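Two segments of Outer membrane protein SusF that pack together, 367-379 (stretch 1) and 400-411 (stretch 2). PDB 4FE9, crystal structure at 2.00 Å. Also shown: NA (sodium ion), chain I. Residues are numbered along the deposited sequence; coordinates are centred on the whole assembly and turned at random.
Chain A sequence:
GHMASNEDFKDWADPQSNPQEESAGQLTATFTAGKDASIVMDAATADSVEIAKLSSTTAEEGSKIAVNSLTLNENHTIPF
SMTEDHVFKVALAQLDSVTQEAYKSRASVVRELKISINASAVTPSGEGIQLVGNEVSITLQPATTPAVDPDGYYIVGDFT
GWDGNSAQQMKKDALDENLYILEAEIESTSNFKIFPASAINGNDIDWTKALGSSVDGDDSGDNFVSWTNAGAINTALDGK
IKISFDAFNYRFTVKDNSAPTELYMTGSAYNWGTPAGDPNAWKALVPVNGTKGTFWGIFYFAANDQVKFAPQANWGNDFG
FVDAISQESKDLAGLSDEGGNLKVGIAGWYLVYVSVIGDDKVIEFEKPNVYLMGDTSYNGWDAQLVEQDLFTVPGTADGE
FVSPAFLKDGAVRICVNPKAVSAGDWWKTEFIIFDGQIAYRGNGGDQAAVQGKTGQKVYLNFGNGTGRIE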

# COMPACT_ATOMS: atom_id res chain seq x y z
N LYS A 367 14.95 14.13 -7.42
CA LYS A 367 16.10 14.92 -7.85
C LYS A 367 17.33 13.99 -7.90
O LYS A 367 17.55 13.21 -6.97
CB LYS A 367 16.36 16.07 -6.87
CG LYS A 367 15.21 17.09 -6.75
CD LYS A 367 15.14 18.00 -7.95
CE LYS A 367 15.84 19.33 -7.69
NZ LYS A 367 17.18 19.40 -8.35
N PRO A 368 18.13 14.07 -8.99
CA PRO A 368 19.37 13.27 -9.11
C PRO A 368 20.47 13.82 -8.24
O PRO A 368 21.44 14.36 -8.76
CB PRO A 368 19.74 13.46 -10.57
CG PRO A 368 19.30 14.85 -10.88
CD PRO A 368 17.99 15.04 -10.09
N ASN A 369 20.27 13.81 -6.92
CA ASN A 369 21.25 14.34 -5.97
C ASN A 369 22.30 13.30 -5.62
O ASN A 369 22.00 12.30 -4.94
CB ASN A 369 20.56 14.78 -4.69
CG ASN A 369 19.71 16.00 -4.89
OD1 ASN A 369 19.77 16.64 -5.93
ND2 ASN A 369 18.77 16.21 -3.99
N VAL A 370 23.51 13.49 -6.14
CA VAL A 370 24.63 12.60 -5.82
C VAL A 370 25.53 13.33 -4.83
O VAL A 370 25.72 14.55 -4.93
CB VAL A 370 25.43 12.26 -7.07
CG1 VAL A 370 26.65 11.36 -6.73
CG2 VAL A 370 24.57 11.61 -8.06
N TYR A 371 26.01 12.61 -3.83
CA TYR A 371 26.71 13.24 -2.72
C TYR A 371 28.10 12.67 -2.50
O TYR A 371 28.29 11.44 -2.41
CB TYR A 371 25.92 13.11 -1.45
CG TYR A 371 24.61 13.90 -1.42
CD1 TYR A 371 24.58 15.20 -0.92
CD2 TYR A 371 23.39 13.26 -1.70
CE1 TYR A 371 23.38 15.87 -0.74
CE2 TYR A 371 22.19 13.92 -1.55
CZ TYR A 371 22.19 15.23 -1.07
OH TYR A 371 21.00 15.90 -0.93
N LEU A 372 29.05 13.57 -2.25
CA LEU A 372 30.33 13.20 -1.68
C LEU A 372 30.19 12.92 -0.20
O LEU A 372 29.53 13.67 0.54
CB LEU A 372 31.36 14.31 -1.92
CG LEU A 372 32.82 13.90 -1.77
CD1 LEU A 372 33.24 12.93 -2.91
CD2 LEU A 372 33.72 15.17 -1.77
N MET A 373 30.79 11.82 0.25
CA MET A 373 30.71 11.44 1.65
C MET A 373 32.10 11.15 2.19
O MET A 373 32.98 10.70 1.46
CB MET A 373 29.84 10.18 1.82
CG MET A 373 28.46 10.33 1.23
SD MET A 373 27.41 11.25 2.34
CE MET A 373 27.44 10.24 3.84
N GLY A 374 32.25 11.30 3.49
CA GLY A 374 33.41 10.82 4.19
C GLY A 374 34.49 11.87 4.16
O GLY A 374 34.22 13.07 4.31
N ASP A 375 35.73 11.42 4.03
CA ASP A 375 36.84 12.15 4.58
C ASP A 375 37.19 13.35 3.69
O ASP A 375 37.67 14.37 4.17
CB ASP A 375 38.04 11.24 4.73
CG ASP A 375 38.02 10.46 6.05
OD1 ASP A 375 37.29 10.87 6.98
OD2 ASP A 375 38.84 9.52 6.19
N THR A 376 36.92 13.21 2.40
CA THR A 376 37.23 14.23 1.44
C THR A 376 36.12 15.27 1.28
O THR A 376 36.29 16.24 0.53
CB THR A 376 37.63 13.64 0.07
OG1 THR A 376 36.48 13.06 -0.57
CG2 THR A 376 38.69 12.58 0.23
N SER A 377 35.12 15.22 2.15
CA SER A 377 33.90 16.06 2.00
C SER A 377 33.80 17.11 3.14
O SER A 377 34.58 17.07 4.07
CB SER A 377 32.65 15.17 1.97
OG SER A 377 32.12 14.99 3.27
N TYR A 378 32.71 17.90 3.16
CA TYR A 378 32.59 19.07 4.06
C TYR A 378 32.42 18.74 5.56
O TYR A 378 31.42 18.13 5.98
CB TYR A 378 31.50 20.07 3.56
CG TYR A 378 31.14 21.19 4.55
CD1 TYR A 378 31.89 22.38 4.62
CD2 TYR A 378 30.01 21.07 5.37
CE1 TYR A 378 31.56 23.40 5.55
CE2 TYR A 378 29.70 22.04 6.33
CZ TYR A 378 30.45 23.21 6.41
OH TYR A 378 30.10 24.17 7.36
N ASN A 379 33.35 19.21 6.38
CA ASN A 379 33.45 18.78 7.78
C ASN A 379 33.47 17.24 7.90
O ASN A 379 33.06 16.69 8.93
CB ASN A 379 32.28 19.33 8.63
CG ASN A 379 32.45 20.80 9.00
OD1 ASN A 379 33.35 21.48 8.51
ND2 ASN A 379 31.54 21.31 9.84
N GLU A 400 28.43 15.05 -17.22
CA GLU A 400 29.05 14.42 -16.08
C GLU A 400 28.69 15.16 -14.83
O GLU A 400 28.60 16.39 -14.83
CB GLU A 400 30.59 14.35 -16.28
CG GLU A 400 30.98 13.50 -17.52
CD GLU A 400 32.51 13.41 -17.77
OE1 GLU A 400 32.91 12.49 -18.52
OE2 GLU A 400 33.29 14.26 -17.25
N PHE A 401 28.26 14.42 -13.82
CA PHE A 401 28.14 14.98 -12.49
C PHE A 401 29.55 15.17 -11.96
O PHE A 401 30.42 14.33 -12.19
CB PHE A 401 27.34 14.02 -11.57
CG PHE A 401 25.92 13.75 -12.05
CD1 PHE A 401 25.68 13.05 -13.20
CD2 PHE A 401 24.83 14.17 -11.30
CE1 PHE A 401 24.38 12.83 -13.66
CE2 PHE A 401 23.53 13.92 -11.74
CZ PHE A 401 23.31 13.25 -12.92
N VAL A 402 29.78 16.26 -11.24
CA VAL A 402 31.11 16.56 -10.73
C VAL A 402 31.03 16.97 -9.30
O VAL A 402 30.13 17.71 -8.92
CB VAL A 402 31.82 17.67 -11.59
CG1 VAL A 402 33.25 17.93 -11.08
CG2 VAL A 402 31.84 17.25 -13.06
N SER A 403 31.89 16.37 -8.48
CA SER A 403 31.90 16.64 -7.05
C SER A 403 32.61 17.94 -6.73
O SER A 403 33.39 18.44 -7.55
CB SER A 403 32.60 15.48 -6.30
OG SER A 403 33.96 15.33 -6.69
N PRO A 404 32.37 18.48 -5.54
CA PRO A 404 33.18 19.54 -4.90
C PRO A 404 34.59 19.05 -4.64
O PRO A 404 34.77 17.99 -4.05
CB PRO A 404 32.48 19.75 -3.56
CG PRO A 404 31.14 19.01 -3.68
CD PRO A 404 31.39 17.91 -4.62
N ALA A 405 35.59 19.82 -5.06
CA ALA A 405 37.00 19.41 -4.92
C ALA A 405 37.31 18.89 -3.50
O ALA A 405 36.87 19.48 -2.51
CB ALA A 405 37.94 20.58 -5.28
N PHE A 406 38.10 17.83 -3.40
CA PHE A 406 38.42 17.24 -2.07
C PHE A 406 39.09 18.27 -1.14
O PHE A 406 39.95 19.03 -1.57
CB PHE A 406 39.30 16.00 -2.20
CG PHE A 406 38.74 14.94 -3.12
CD1 PHE A 406 37.38 14.84 -3.34
CD2 PHE A 406 39.57 13.99 -3.68
CE1 PHE A 406 36.88 13.90 -4.24
CE2 PHE A 406 39.07 13.02 -4.52
CZ PHE A 406 37.71 12.96 -4.77
N LEU A 407 38.62 18.33 0.10
CA LEU A 407 39.19 19.21 1.12
C LEU A 407 40.42 18.60 1.80
O LEU A 407 41.07 19.26 2.62
CB LEU A 407 38.14 19.54 2.17
CG LEU A 407 37.07 20.58 1.82
CD1 LEU A 407 36.75 20.56 0.33
CD2 LEU A 407 35.80 20.37 2.67
N LYS A 408 40.64 17.31 1.58
CA LYS A 408 41.66 16.54 2.30
C LYS A 408 41.95 15.27 1.54
O LYS A 408 41.15 14.81 0.71
CB LYS A 408 41.18 16.17 3.69
CG LYS A 408 41.44 17.24 4.73
CD LYS A 408 40.67 16.97 6.00
CE LYS A 408 40.15 15.53 6.04
NZ LYS A 408 41.06 14.64 6.79
N ASP A 409 43.12 14.70 1.79
CA ASP A 409 43.38 13.32 1.37
C ASP A 409 42.50 12.40 2.20
O ASP A 409 42.20 12.70 3.35
CB ASP A 409 44.86 12.98 1.55
CG ASP A 409 45.78 14.07 1.01
OD1 ASP A 409 45.94 14.16 -0.24
OD2 ASP A 409 46.21 14.93 1.82
N GLY A 410 42.01 11.34 1.58
CA GLY A 410 41.22 10.35 2.30
C GLY A 410 40.54 9.39 1.36
O GLY A 410 40.72 9.46 0.13
N ALA A 411 39.81 8.43 1.94
CA ALA A 411 39.02 7.49 1.14
C ALA A 411 37.79 8.21 0.59
O ALA A 411 37.16 8.97 1.30
CB ALA A 411 38.61 6.30 1.99
NA NA I . 30.50 16.03 4.64
O HOH W 1 35.62 10.90 0.83
O HOH W 2 36.04 8.62 3.83

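The two stretches bury 648 Å² between them, with a single direct hydrogen bond, from Leu 407 N to Thr 376 O (3.2 Å, nearly linear). Thr 376 O also receives a CA-H...O contact from Phe 406 CA at 3.5 Å.

Along stretch 1 the side chains alternate: Pro 368, Val 370 and Leu 372 point toward stretch 2, while Asn 369, Tyr 371 and Met 373 point away. Phe 401, in the m rotamer, reaches the first two: its CE2 lies 4.0 Å from Pro 368 CB, and its CD2 lies 4.1 Å from CG2 of Val 370, which is in the t rotamer. Pro 368 O meets this ring at its edge, where the polarised C-H groups suit a carbonyl. Both methyls of Leu 372 (chi1 t, chi2 p) pack on Phe 406, CD1 4.0 Å from its CE1 and CD2 4.0 Å from its CD1; Leu 372 CD2 also lies 3.8 Å from Pro 404 O.

Thr 376, in the type I turn from Gly 374 to Ser 377, is the most extensively covered residue. Its p rotamer places OG1 over one face of the Phe 406 ring, 3.4 Å from CD1, and sends CG2 to within 3.4 Å of Lys 408 O, a carbonyl buried without a polar partner. A compact, branched side chain thus serves both contacts. Beside it, Asp 375 CB packs 4.1 Å from Gly 410 CA; a CB on Gly 410 would clash with Asp 375 CB.

Two waters extend the polar contact. One donates to Met 373 O and Ala 411 O and accepts from Thr 376 N; the other links Asp 375 N to Ala 411 O. Just after the turn, Tyr 378 CA lies 3.7 Å from Leu 407 CD2, while Ser 377 OG, at the turn's end, and Tyr 378 O bind sodium at 2.4 and 2.6 Å from NA.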